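Local coordinates for protein beta-galactoside alpha-2,6-sialyltransferase (Photobacterium sp., PDB 2Z4T) that transfers sialic acid in alpha-2,6 linkage from a CMP-activated donor to galactoside acceptors such as lactose, using a GT-B fold, at residues A[354-359]-A[397-402]; A[438-443]-A[454-459]; A[187-192]-A[217-222]; A[113-118]-A[191-196]. One frame throughout, in Å; residues are numbered along the deposited sequence. Where two conformers were deposited one is given.

Contact 1 of 4, residues A[354-359]-A[397-402]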
loop_
_atom_site.group_PDB
_atom_site.type_symbol
_atom_site.label_atom_id
_atom_site.label_comp_id
_atom_site.label_asym_id
_atom_site.label_seq_id
_atom_site.Cartn_x
_atom_site.Cartn_y
_atom_site.Cartn_z
ATOM N N LEU A 354 -2.642 -10.739 -33.482
ATOM C CA LEU A 354 -1.826 -11.647 -32.676
ATOM C C LEU A 354 -2.242 -11.615 -31.205
ATOM O O LEU A 354 -2.650 -10.554 -30.700
ATOM C CB LEU A 354 -0.323 -11.341 -32.843
ATOM C CG LEU A 354 0.211 -11.199 -34.284
ATOM C CD1 LEU A 354 1.738 -11.092 -34.304
ATOM C CD2 LEU A 354 -0.253 -12.335 -35.191
ATOM N N PRO A 355 -2.166 -12.781 -30.519
ATOM C CA PRO A 355 -2.376 -12.805 -29.069
ATOM C C PRO A 355 -1.270 -11.974 -28.438
ATOM O O PRO A 355 -0.255 -11.754 -29.080
ATOM C CB PRO A 355 -2.210 -14.284 -28.712
ATOM C CG PRO A 355 -1.366 -14.862 -29.845
ATOM C CD PRO A 355 -1.859 -14.123 -31.058
ATOM N N ASN A 356 -1.460 -11.496 -27.214
ATOM C CA ASN A 356 -0.483 -10.607 -26.597
ATOM C C ASN A 356 0.332 -11.244 -25.491
ATOM O O ASN A 356 -0.201 -11.961 -24.634
ATOM C CB ASN A 356 -1.189 -9.359 -26.080
ATOM C CG ASN A 356 -2.126 -8.791 -27.106
ATOM O OD1 ASN A 356 -1.736 -8.549 -28.251
ATOM N ND2 ASN A 356 -3.377 -8.624 -26.726
ATOM N N PHE A 357 1.626 -10.952 -25.516
ATOM C CA PHE A 357 2.593 -11.536 -24.608
ATOM C C PHE A 357 3.220 -10.413 -23.798
ATOM O O PHE A 357 3.677 -9.430 -24.374
ATOM C CB PHE A 357 3.654 -12.288 -25.419
ATOM C CG PHE A 357 4.925 -12.583 -24.665
ATOM C CD1 PHE A 357 4.898 -13.107 -23.373
ATOM C CD2 PHE A 357 6.157 -12.392 -25.279
ATOM C CE1 PHE A 357 6.077 -13.389 -22.688
ATOM C CE2 PHE A 357 7.342 -12.689 -24.614
ATOM C CZ PHE A 357 7.308 -13.189 -23.318
ATOM N N VAL A 358 3.208 -10.541 -22.472
ATOM C CA VAL A 358 3.908 -9.593 -21.622
ATOM C C VAL A 358 5.110 -10.285 -21.013
ATOM O O VAL A 358 4.965 -11.329 -20.377
ATOM C CB VAL A 358 3.017 -9.007 -20.473
ATOM C CG1 VAL A 358 3.871 -8.153 -19.489
ATOM C CG2 VAL A 358 1.873 -8.180 -21.030
ATOM N N PHE A 359 6.296 -9.734 -21.243
ATOM C CA PHE A 359 7.470 -10.196 -20.546
ATOM C C PHE A 359 7.630 -9.348 -19.297
ATOM O O PHE A 359 7.613 -8.105 -19.395
ATOM C CB PHE A 359 8.730 -10.114 -21.411
ATOM C CG PHE A 359 9.989 -10.411 -20.653
ATOM C CD1 PHE A 359 10.428 -11.716 -20.497
ATOM C CD2 PHE A 359 10.706 -9.383 -20.039
ATOM C CE1 PHE A 359 11.582 -11.996 -19.771
ATOM C CE2 PHE A 359 11.865 -9.644 -19.305
ATOM C CZ PHE A 359 12.303 -10.957 -19.168
ATOM N N SER A 397 3.198 -16.686 -32.998
ATOM C CA SER A 397 3.605 -15.278 -32.967
ATOM C C SER A 397 2.687 -14.445 -32.057
ATOM O O SER A 397 1.458 -14.597 -32.084
ATOM C CB SER A 397 3.622 -14.689 -34.366
ATOM O OG SER A 397 4.051 -15.658 -35.296
ATOM N N TYR A 398 3.300 -13.558 -31.274
ATOM C CA TYR A 398 2.610 -12.703 -30.310
ATOM C C TYR A 398 3.015 -11.273 -30.531
ATOM O O TYR A 398 4.108 -11.015 -30.997
ATOM C CB TYR A 398 3.046 -13.052 -28.886
ATOM C CG TYR A 398 2.408 -14.288 -28.330
ATOM C CD1 TYR A 398 1.320 -14.202 -27.464
ATOM C CD2 TYR A 398 2.880 -15.553 -28.682
ATOM C CE1 TYR A 398 0.724 -15.348 -26.955
ATOM C CE2 TYR A 398 2.284 -16.708 -28.192
ATOM C CZ TYR A 398 1.218 -16.597 -27.325
ATOM O OH TYR A 398 0.632 -17.734 -26.840
ATOM N N ASP A 399 2.140 -10.338 -30.180
ATOM C CA ASP A 399 2.554 -8.969 -29.977
ATOM C C ASP A 399 3.306 -8.907 -28.653
ATOM O O ASP A 399 2.850 -9.433 -27.621
ATOM C CB ASP A 399 1.348 -8.051 -29.921
ATOM C CG ASP A 399 0.602 -7.988 -31.245
ATOM O OD1 ASP A 399 1.267 -7.841 -32.292
ATOM O OD2 ASP A 399 -0.651 -8.064 -31.221
ATOM N N LEU A 400 4.466 -8.261 -28.706
ATOM C CA LEU A 400 5.409 -8.224 -27.610
ATOM C C LEU A 400 5.165 -7.003 -26.724
ATOM O O LEU A 400 5.169 -5.873 -27.223
ATOM C CB LEU A 400 6.822 -8.181 -28.186
ATOM C CG LEU A 400 8.004 -8.148 -27.218
ATOM C CD1 LEU A 400 7.961 -9.303 -26.218
ATOM C CD2 LEU A 400 9.287 -8.171 -28.040
ATOM N N PHE A 401 4.985 -7.249 -25.415
ATOM C CA PHE A 401 4.774 -6.219 -24.386
ATOM C C PHE A 401 5.781 -6.368 -23.256
ATOM O O PHE A 401 6.215 -7.486 -22.931
ATOM C CB PHE A 401 3.354 -6.307 -23.830
ATOM C CG PHE A 401 2.294 -5.886 -24.821
ATOM C CD1 PHE A 401 1.693 -4.641 -24.721
ATOM C CD2 PHE A 401 1.911 -6.725 -25.847
ATOM C CE1 PHE A 401 0.733 -4.236 -25.621
ATOM C CE2 PHE A 401 0.948 -6.334 -26.772
ATOM C CZ PHE A 401 0.361 -5.070 -26.663
ATOM N N PHE A 402 6.158 -5.247 -22.650
ATOM C CA PHE A 402 7.169 -5.266 -21.598
ATOM C C PHE A 402 6.704 -4.588 -20.324
ATOM O O PHE A 402 6.117 -3.518 -20.373
ATOM C CB PHE A 402 8.476 -4.648 -22.108
ATOM C CG PHE A 402 9.561 -4.498 -21.055
ATOM C CD1 PHE A 402 10.123 -5.616 -20.431
ATOM C CD2 PHE A 402 10.042 -3.240 -20.718
ATOM C CE1 PHE A 402 11.138 -5.479 -19.486
ATOM C CE2 PHE A 402 11.054 -3.089 -19.781
ATOM C CZ PHE A 402 11.611 -4.212 -19.159
#

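Contact 2 of 4, residues A[438-443]-A[454-459]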
loop_
_atom_site.group_PDB
_atom_site.type_symbol
_atom_site.label_atom_id
_atom_site.label_comp_id
_atom_site.label_asym_id
_atom_site.label_seq_id
_atom_site.Cartn_x
_atom_site.Cartn_y
_atom_site.Cartn_z
ATOM N N ASP A 438 -8.400 -6.636 -14.787
ATOM C CA ASP A 438 -8.721 -7.636 -15.821
ATOM C C ASP A 438 -8.049 -7.278 -17.151
ATOM O O ASP A 438 -8.682 -7.282 -18.193
ATOM C CB ASP A 438 -10.242 -7.784 -15.976
ATOM C CG ASP A 438 -10.630 -8.983 -16.822
ATOM O OD1 ASP A 438 -9.900 -10.022 -16.807
ATOM O OD2 ASP A 438 -11.679 -8.894 -17.519
ATOM N N MET A 439 -6.760 -6.957 -17.080
ATOM C CA MET A 439 -5.961 -6.476 -18.207
ATOM C C MET A 439 -4.741 -7.374 -18.381
ATOM O O MET A 439 -3.704 -6.958 -18.909
ATOM C CB MET A 439 -5.504 -5.033 -17.966
ATOM C CG MET A 439 -6.573 -3.953 -18.196
ATOM S SD MET A 439 -7.355 -4.089 -19.823
ATOM C CE MET A 439 -6.041 -3.536 -20.919
ATOM N N LEU A 440 -4.865 -8.610 -17.917
ATOM C CA LEU A 440 -3.858 -9.609 -18.204
ATOM C C LEU A 440 -3.875 -9.960 -19.692
ATOM O O LEU A 440 -4.936 -10.103 -20.299
ATOM C CB LEU A 440 -4.088 -10.849 -17.336
ATOM C CG LEU A 440 -3.369 -10.974 -15.976
ATOM C CD1 LEU A 440 -2.663 -9.726 -15.502
ATOM C CD2 LEU A 440 -4.302 -11.569 -14.910
ATOM N N PRO A 441 -2.680 -10.122 -20.285
ATOM C CA PRO A 441 -2.530 -10.493 -21.686
ATOM C C PRO A 441 -2.854 -11.979 -21.834
ATOM O O PRO A 441 -3.201 -12.618 -20.843
ATOM C CB PRO A 441 -1.049 -10.262 -21.910
ATOM C CG PRO A 441 -0.459 -10.643 -20.596
ATOM C CD PRO A 441 -1.371 -9.993 -19.619
ATOM N N ASP A 442 -2.720 -12.532 -23.037
ATOM C CA ASP A 442 -2.875 -13.978 -23.226
ATOM C C ASP A 442 -1.729 -14.796 -22.647
ATOM O O ASP A 442 -1.938 -15.926 -22.220
ATOM C CB ASP A 442 -3.020 -14.323 -24.703
ATOM C CG ASP A 442 -4.110 -13.543 -25.346
ATOM O OD1 ASP A 442 -5.286 -13.800 -24.997
ATOM O OD2 ASP A 442 -3.787 -12.648 -26.159
ATOM N N ALA A 443 -0.515 -14.255 -22.656
ATOM C CA ALA A 443 0.611 -14.997 -22.100
ATOM C C ALA A 443 1.512 -14.083 -21.315
ATOM O O ALA A 443 1.800 -12.959 -21.733
ATOM C CB ALA A 443 1.406 -15.716 -23.200
ATOM N N THR A 454 1.277 -14.250 -6.944
ATOM C CA THR A 454 -0.133 -13.842 -6.975
ATOM C C THR A 454 -0.865 -14.130 -8.296
ATOM O O THR A 454 -2.009 -14.572 -8.279
ATOM C CB THR A 454 -0.252 -12.347 -6.654
ATOM O OG1 THR A 454 0.350 -12.088 -5.378
ATOM C CG2 THR A 454 -1.697 -11.887 -6.642
ATOM N N ILE A 455 -0.213 -13.858 -9.423
ATOM C CA ILE A 455 -0.785 -14.050 -10.763
ATOM C C ILE A 455 -1.225 -15.502 -10.955
ATOM O O ILE A 455 -0.459 -16.417 -10.653
ATOM C CB ILE A 455 0.244 -13.634 -11.888
ATOM C CG1 ILE A 455 0.556 -12.126 -11.820
ATOM C CG2 ILE A 455 -0.236 -13.966 -13.275
ATOM C CD1 ILE A 455 -0.636 -11.171 -11.491
ATOM N N PRO A 456 -2.464 -15.712 -11.460
ATOM C CA PRO A 456 -3.007 -17.049 -11.732
ATOM C C PRO A 456 -2.104 -17.909 -12.619
ATOM O O PRO A 456 -1.599 -17.447 -13.647
ATOM C CB PRO A 456 -4.328 -16.749 -12.451
ATOM C CG PRO A 456 -4.726 -15.435 -11.945
ATOM C CD PRO A 456 -3.445 -14.666 -11.797
ATOM N N ALA A 457 -1.917 -19.154 -12.192
ATOM C CA ALA A 457 -1.078 -20.121 -12.872
ATOM C C ALA A 457 -1.352 -20.204 -14.366
ATOM O O ALA A 457 -0.422 -20.324 -15.165
ATOM C CB ALA A 457 -1.237 -21.492 -12.227
ATOM N N GLU A 458 -2.619 -20.118 -14.747
ATOM C CA GLU A 458 -3.007 -20.372 -16.143
ATOM C C GLU A 458 -2.427 -19.354 -17.123
ATOM O O GLU A 458 -2.239 -19.655 -18.296
ATOM C CB GLU A 458 -4.528 -20.510 -16.290
ATOM C CG GLU A 458 -5.303 -19.189 -16.512
ATOM C CD GLU A 458 -5.792 -18.993 -17.967
ATOM O OE1 GLU A 458 -5.124 -19.500 -18.909
ATOM O OE2 GLU A 458 -6.852 -18.327 -18.161
ATOM N N LYS A 459 -2.122 -18.158 -16.638
ATOM C CA LYS A 459 -1.535 -17.130 -17.492
ATOM C C LYS A 459 -0.029 -17.301 -17.733
ATOM O O LYS A 459 0.483 -16.871 -18.769
ATOM C CB LYS A 459 -1.809 -15.752 -16.907
ATOM C CG LYS A 459 -3.248 -15.351 -16.977
ATOM C CD LYS A 459 -3.723 -15.235 -18.419
ATOM C CE LYS A 459 -4.866 -14.238 -18.470
ATOM N NZ LYS A 459 -5.609 -14.199 -19.741
#

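Contact 3 of 4, residues A[187-192]-A[217-222]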
loop_
_atom_site.group_PDB
_atom_site.type_symbol
_atom_site.label_atom_id
_atom_site.label_comp_id
_atom_site.label_asym_id
_atom_site.label_seq_id
_atom_site.Cartn_x
_atom_site.Cartn_y
_atom_site.Cartn_z
ATOM N N GLN A 187 1.588 16.493 16.171
ATOM C CA GLN A 187 0.175 16.117 16.308
ATOM C C GLN A 187 -0.152 15.619 17.726
ATOM O O GLN A 187 -1.209 15.945 18.270
ATOM C CB GLN A 187 -0.274 15.069 15.270
ATOM C CG GLN A 187 -0.150 15.493 13.810
ATOM C CD GLN A 187 -0.859 16.820 13.508
ATOM O OE1 GLN A 187 -0.221 17.804 13.110
ATOM N NE2 GLN A 187 -2.172 16.848 13.697
ATOM N N ALA A 188 0.761 14.840 18.308
ATOM C CA ALA A 188 0.595 14.284 19.647
ATOM C C ALA A 188 0.581 15.394 20.687
ATOM O O ALA A 188 -0.120 15.293 21.700
ATOM C CB ALA A 188 1.707 13.303 19.954
ATOM N N GLN A 189 1.367 16.442 20.435
ATOM C CA GLN A 189 1.481 17.567 21.347
ATOM C C GLN A 189 0.280 18.487 21.267
ATOM O O GLN A 189 -0.035 19.192 22.211
ATOM C CB GLN A 189 2.727 18.382 21.017
ATOM C CG GLN A 189 3.973 17.928 21.734
ATOM C CD GLN A 189 5.238 18.407 21.057
ATOM O OE1 GLN A 189 6.336 18.125 21.521
ATOM N NE2 GLN A 189 5.092 19.122 19.944
ATOM N N THR A 190 -0.396 18.444 20.133
ATOM C CA THR A 190 -1.320 19.483 19.718
ATOM C C THR A 190 -2.778 19.022 19.765
ATOM O O THR A 190 -3.673 19.824 19.975
ATOM C CB THR A 190 -0.880 19.976 18.301
ATOM O OG1 THR A 190 0.081 21.028 18.466
ATOM C CG2 THR A 190 -2.035 20.450 17.414
ATOM N N LYS A 191 -3.011 17.732 19.588
ATOM C CA LYS A 191 -4.362 17.196 19.599
ATOM C C LYS A 191 -4.729 16.678 20.985
ATOM O O LYS A 191 -3.911 16.032 21.664
ATOM C CB LYS A 191 -4.493 16.097 18.543
ATOM C CG LYS A 191 -4.313 16.619 17.112
ATOM C CD LYS A 191 -5.302 17.734 16.847
ATOM C CE LYS A 191 -5.580 17.900 15.371
ATOM N NZ LYS A 191 -4.441 18.573 14.717
ATOM N N HIS A 192 -5.946 16.937 21.435
ATOM C CA HIS A 192 -6.173 16.524 22.803
ATOM C C HIS A 192 -6.352 15.038 23.040
ATOM O O HIS A 192 -5.888 14.562 24.082
ATOM C CB HIS A 192 -7.030 17.489 23.633
ATOM C CG HIS A 192 -6.234 18.659 24.114
ATOM N ND1 HIS A 192 -5.782 18.772 25.409
ATOM C CD2 HIS A 192 -5.704 19.706 23.437
ATOM C CE1 HIS A 192 -5.054 19.869 25.521
ATOM N NE2 HIS A 192 -4.991 20.452 24.339
ATOM N N ASN A 217 5.181 6.619 22.481
ATOM C CA ASN A 217 5.106 5.864 23.717
ATOM C C ASN A 217 4.906 6.720 24.972
ATOM O O ASN A 217 4.198 6.306 25.887
ATOM C CB ASN A 217 6.345 4.984 23.895
ATOM C CG ASN A 217 6.148 3.929 24.970
ATOM O OD1 ASN A 217 5.304 3.029 24.832
ATOM N ND2 ASN A 217 6.906 4.051 26.066
ATOM N N SER A 218 5.522 7.896 25.021
ATOM C CA SER A 218 5.398 8.758 26.193
ATOM C C SER A 218 4.136 9.638 26.192
ATOM O O SER A 218 3.880 10.362 27.167
ATOM C CB SER A 218 6.667 9.613 26.377
ATOM O OG SER A 218 6.955 10.343 25.191
ATOM N N PHE A 219 3.349 9.567 25.118
ATOM C CA PHE A 219 2.133 10.388 24.975
ATOM C C PHE A 219 0.829 9.666 25.344
ATOM O O PHE A 219 0.305 8.883 24.553
ATOM C CB PHE A 219 2.017 10.894 23.543
ATOM C CG PHE A 219 2.930 12.005 23.236
ATOM C CD1 PHE A 219 4.135 11.763 22.585
ATOM C CD2 PHE A 219 2.601 13.301 23.600
ATOM C CE1 PHE A 219 5.010 12.801 22.284
ATOM C CE2 PHE A 219 3.475 14.353 23.306
ATOM C CZ PHE A 219 4.687 14.094 22.644
ATOM N N ASN A 220 0.282 9.970 26.514
ATOM C CA ASN A 220 -0.875 9.227 27.022
ATOM C C ASN A 220 -2.178 9.529 26.320
ATOM O O ASN A 220 -3.142 8.773 26.425
ATOM C CB ASN A 220 -1.020 9.420 28.533
ATOM C CG ASN A 220 -0.036 8.573 29.308
ATOM O OD1 ASN A 220 0.414 7.527 28.823
ATOM N ND2 ASN A 220 0.312 9.015 30.509
ATOM N N ASN A 221 -2.194 10.636 25.597
ATOM C CA ASN A 221 -3.360 11.019 24.834
ATOM C C ASN A 221 -3.430 10.347 23.464
ATOM O O ASN A 221 -4.434 10.485 22.762
ATOM C CB ASN A 221 -3.380 12.531 24.664
ATOM C CG ASN A 221 -2.208 13.041 23.838
ATOM O OD1 ASN A 221 -2.396 13.861 22.930
ATOM N ND2 ASN A 221 -0.999 12.551 24.135
ATOM N N VAL A 222 -2.369 9.638 23.070
ATOM C CA VAL A 222 -2.404 8.936 21.778
ATOM C C VAL A 222 -2.635 7.427 21.857
ATOM O O VAL A 222 -2.031 6.731 22.662
ATOM C CB VAL A 222 -1.312 9.408 20.731
ATOM C CG1 VAL A 222 -0.501 10.542 21.250
ATOM C CG2 VAL A 222 -0.439 8.276 20.252
#

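Contact 4 of 4, residues A[113-118]-A[191-196]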
loop_
_atom_site.group_PDB
_atom_site.type_symbol
_atom_site.label_atom_id
_atom_site.label_comp_id
_atom_site.label_asym_id
_atom_site.label_seq_id
_atom_site.Cartn_x
_atom_site.Cartn_y
_atom_site.Cartn_z
ATOM N N VAL A 113 -15.695 13.611 16.392
ATOM C CA VAL A 113 -14.950 12.344 16.485
ATOM C C VAL A 113 -13.508 12.667 16.844
ATOM O O VAL A 113 -13.039 13.785 16.568
ATOM C CB VAL A 113 -15.006 11.550 15.153
ATOM C CG1 VAL A 113 -16.486 11.277 14.723
ATOM C CG2 VAL A 113 -14.253 12.306 14.039
ATOM N N ALA A 114 -12.812 11.719 17.466
ATOM C CA ALA A 114 -11.395 11.915 17.789
ATOM C C ALA A 114 -10.568 12.313 16.554
ATOM O O ALA A 114 -10.774 11.764 15.461
ATOM C CB ALA A 114 -10.816 10.666 18.421
ATOM N N PRO A 115 -9.654 13.288 16.711
ATOM C CA PRO A 115 -8.641 13.539 15.682
ATOM C C PRO A 115 -7.880 12.235 15.416
ATOM O O PRO A 115 -7.566 11.480 16.352
ATOM C CB PRO A 115 -7.704 14.545 16.352
ATOM C CG PRO A 115 -8.560 15.233 17.378
ATOM C CD PRO A 115 -9.524 14.201 17.866
ATOM N N SER A 116 -7.614 11.951 14.152
ATOM C CA SER A 116 -6.964 10.699 13.795
ATOM C C SER A 116 -5.859 10.881 12.753
ATOM O O SER A 116 -5.867 11.806 11.922
ATOM C CB SER A 116 -7.987 9.676 13.319
ATOM O OG SER A 116 -8.475 10.047 12.043
ATOM N N LEU A 117 -4.898 9.982 12.827
ATOM C CA LEU A 117 -3.756 10.003 11.949
ATOM C C LEU A 117 -3.561 8.589 11.394
ATOM O O LEU A 117 -3.815 7.560 12.084
ATOM C CB LEU A 117 -2.536 10.485 12.726
ATOM C CG LEU A 117 -1.269 10.857 11.963
ATOM C CD1 LEU A 117 -1.544 11.978 10.980
ATOM C CD2 LEU A 117 -0.159 11.251 12.927
ATOM N N GLU A 118 -3.173 8.552 10.118
ATOM C CA GLU A 118 -2.807 7.323 9.439
ATOM C C GLU A 118 -1.463 7.561 8.794
ATOM O O GLU A 118 -1.325 8.501 8.010
ATOM C CB GLU A 118 -3.816 6.992 8.363
ATOM C CG GLU A 118 -5.141 6.491 8.878
ATOM C CD GLU A 118 -6.153 6.340 7.754
ATOM O OE1 GLU A 118 -7.266 5.848 8.026
ATOM O OE2 GLU A 118 -5.829 6.732 6.606
ATOM N N LYS A 191 -3.011 17.732 19.588
ATOM C CA LYS A 191 -4.362 17.196 19.599
ATOM C C LYS A 191 -4.729 16.678 20.985
ATOM O O LYS A 191 -3.911 16.032 21.664
ATOM C CB LYS A 191 -4.493 16.097 18.543
ATOM C CG LYS A 191 -4.313 16.619 17.112
ATOM C CD LYS A 191 -5.302 17.734 16.847
ATOM C CE LYS A 191 -5.580 17.900 15.371
ATOM N NZ LYS A 191 -4.441 18.573 14.717
ATOM N N HIS A 192 -5.946 16.937 21.435
ATOM C CA HIS A 192 -6.173 16.524 22.803
ATOM C C HIS A 192 -6.352 15.038 23.040
ATOM O O HIS A 192 -5.888 14.562 24.082
ATOM C CB HIS A 192 -7.030 17.489 23.633
ATOM C CG HIS A 192 -6.234 18.659 24.114
ATOM N ND1 HIS A 192 -5.782 18.772 25.409
ATOM C CD2 HIS A 192 -5.704 19.706 23.437
ATOM C CE1 HIS A 192 -5.054 19.869 25.521
ATOM N NE2 HIS A 192 -4.991 20.452 24.339
ATOM N N ARG A 193 -6.917 14.308 22.080
ATOM C CA ARG A 193 -6.844 12.849 22.039
ATOM C C ARG A 193 -6.514 12.558 20.563
ATOM O O ARG A 193 -6.899 13.336 19.694
ATOM C CB ARG A 193 -8.164 12.189 22.471
ATOM C CG ARG A 193 -9.366 12.610 21.613
ATOM C CD ARG A 193 -10.665 11.943 22.008
ATOM N NE ARG A 193 -11.790 12.581 21.316
ATOM C CZ ARG A 193 -12.905 11.948 20.935
ATOM N NH1 ARG A 193 -13.055 10.636 21.166
ATOM N NH2 ARG A 193 -13.867 12.618 20.307
ATOM N N LEU A 194 -5.789 11.468 20.293
ATOM C CA LEU A 194 -5.342 11.144 18.940
ATOM C C LEU A 194 -5.348 9.640 18.702
ATOM O O LEU A 194 -4.692 8.886 19.435
ATOM C CB LEU A 194 -3.943 11.727 18.656
ATOM C CG LEU A 194 -3.448 11.643 17.201
ATOM C CD1 LEU A 194 -4.291 12.527 16.238
ATOM C CD2 LEU A 194 -1.949 11.972 17.080
ATOM N N ASN A 195 -6.125 9.216 17.705
ATOM C CA ASN A 195 -6.030 7.859 17.187
ATOM C C ASN A 195 -4.984 7.797 16.073
ATOM O O ASN A 195 -5.023 8.599 15.132
ATOM C CB ASN A 195 -7.387 7.352 16.686
ATOM C CG ASN A 195 -8.357 7.057 17.823
ATOM O OD1 ASN A 195 -7.956 6.774 18.962
ATOM N ND2 ASN A 195 -9.643 7.128 17.521
ATOM N N VAL A 196 -4.039 6.868 16.206
ATOM C CA VAL A 196 -3.013 6.646 15.173
ATOM C C VAL A 196 -3.091 5.231 14.588
ATOM O O VAL A 196 -3.136 4.237 15.324
ATOM C CB VAL A 196 -1.579 6.902 15.705
ATOM C CG1 VAL A 196 -0.545 6.596 14.639
ATOM C CG2 VAL A 196 -1.431 8.328 16.184
#

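Contact 1 of 4, residues A[354-359]-A[397-402]
Pro355 lies across Tyr398, its CG over one face of the ring, 3.8 Å from the centroid and 21° off the normal, a CH-pi contact. Tyr398 CG is anti to its carbonyl carbon (chi1 -78°), on the side where Pro355 lies, and Tyr398 CB meets Phe357 CB at 3.6 Å. Phe357, Phe359, Leu400 and Phe402 share one face of the sheet; Asn356, Val358, Asp399 and Phe401 share the other. On the first, Phe357 and Leu400 run alongside each other in the same direction, Phe357 CD2 3.7 Å from Leu400 CD1. Phe359 and Phe402 do likewise, edge against edge, with Phe359 CD2 and Phe402 CD1 3.8 Å apart. On the second, Val358 CG2 comes within 3.7 Å of Phe401 CB, and the flat ends of Asn356 and Asp399 are nearly coplanar (21° apart). Both belong, with Leu354, Tyr349 and Ser352, to a magnesium site.

A parallel ladder fixes this pairing: Asp399 N to Pro355 O, Phe357 N to Asp399 O, Phe401 N to Phe357 O and Phe359 N to Phe401 O. Helix 371-386 completes a beta-alpha-beta unit and packs on Phe357 and Phe359; helix 410-417 packs on Phe402, and strand 443-447 bonds to the other edge of 356-360.

Contact 2 of 4, residues A[438-443]-A[454-459]
Two loops that lead into neighbouring strands of the C-terminal parallel sheet meet where Lys459 reaches Pro441, the first loop running into strand 443-447 and the second into strand 460-465. Lys459 NZ donates a hydrogen bond to Pro441 O at 3.1 Å, tilted 34° from the carbonyl plane. The lysine bends at its second torsion (chi2 -63°), which places CD 3.6 Å from Pro441 O; beyond it the chain is extended, and CE lies 3.3 Å from the same oxygen. CE also meets Leu440 CB at 3.7 Å, so the aliphatic part of the lysine packs against one residue while its amine binds the next.

The 438-443 loop starts at a Schellman motif, in which Asp438, with positive phi, closes helix 431-436. That helix begins with Phe431, a CMP-binding residue whose side chain lies about 4 Å from that of Leu440 at nearest atoms. Within 454-459, Lys459 N bonds to Pro456 O, turning the chain back before the strand. Asp442 OD1 stands 5.3 Å from Lys459 NZ, too far for a salt bridge, although the opposite charges may attract. The other carboxylate oxygen, Asp442 OD2, accepts a hydrogen bond from Asn356 N in the adjoining strand.

Contact 3 of 4, residues A[187-192]-A[217-222]
The last turn of helix 178-190 faces a type I beta turn from Phe219 to Val222, closed by Val222 N to Phe219 O (3.1 Å), with Ala188 CA 6.5 Å from Val222 CA and His192 CA equally far from Asn221 CA. Ala188 puts its methyl group over the centre of the Phe219 ring: CB is 3.7 Å from the centroid and only 9° off the ring normal, a CH-pi contact of nearly ideal geometry. The same CB touches Val222 CG1 at 3.8 Å, so one small side chain fills the angle between the phenylalanine and the valine. At the outer end of the ring, Gln189 CG lies obliquely 3.9 Å from Phe219 CE2.

Helix 178-190, strand 194-201, helix 205-216 and strand 222-230 alternate as in the Rossmann-like domains of GT-B enzymes, and this contact joins the end of the first helix to the loop that leaves the second. Lys191 is the first residue to depart from helical torsions. Beside it, the first torsion of Asn221 (chi1 65°) places CG between its own backbone N and carbonyl carbon, on the side where the backbone of Ala188 and Lys191 lies. Leu216, in helix 205-216, packs on both Ala188 and Val222, while Leu194 of the adjoining strand touches Val222.

Contact 4 of 4, residues A[113-118]-A[191-196]
Ala114 and Pro115 pack against Arg193, whose guanidinium lies with one face toward the backbone of Ala114. Ala114 N stands 3.1 Å above that plane, toward its rim. Both groups are donors, so the approach is not a hydrogen bond; Ala114 CB adds a contact with Arg193 CZ at 3.5 Å. The arginine CG sits between its own backbone N and carbonyl carbon (chi1 58°), and from there the chain runs extended to NE. Pro115 CD rests 3.3 Å from Arg193 O, and Pro115 CB meets Lys191 CD at 4.0 Å.

Beyond the proline the two segments become parallel strands, 19° apart. Asn195 N bonds to Pro115 O, and Leu117 N to Asn195 O at 2.7 Å with an N-H...O angle of 156°. Strand 103-122 runs from the N-terminal immunoglobulin-like sandwich into the sheet of the GT-B part, and this pairing with strand 194-201 lies where it enters. On the face that carries Leu117 and Val196, Leu117 CB and Val196 CG2 are 4.2 Å apart.

Further out, Arg193 forms salt bridges with Asp36 through NH2 and with Asp87 through NH1. Asp87 OD1 takes both the Ala114 N-H and Arg193 NH1.

Contact 4 opens first along the chain and overlaps contact 3: they share Lys191 and His192, their centres are 9 Å apart, and the hydrogen bond from Leu194 N to Asn221 O links them. Contact 4 lies in the sheet of the N-terminal GT-B half, near its join with the immunoglobulin-like domain, and contact 3 at the helix end and turn beside it. Contacts 1 and 2 follow in series in the C-terminal half, with centres 13 Å apart, and meet where strand 356-360 pairs with strand 443-447. The two groups lie on opposite sides of the chain's centre, 42 to 54 Å apart between centres. They thus sample both lobes of the glycosyltransferase fold, between which CMP and lactose bind.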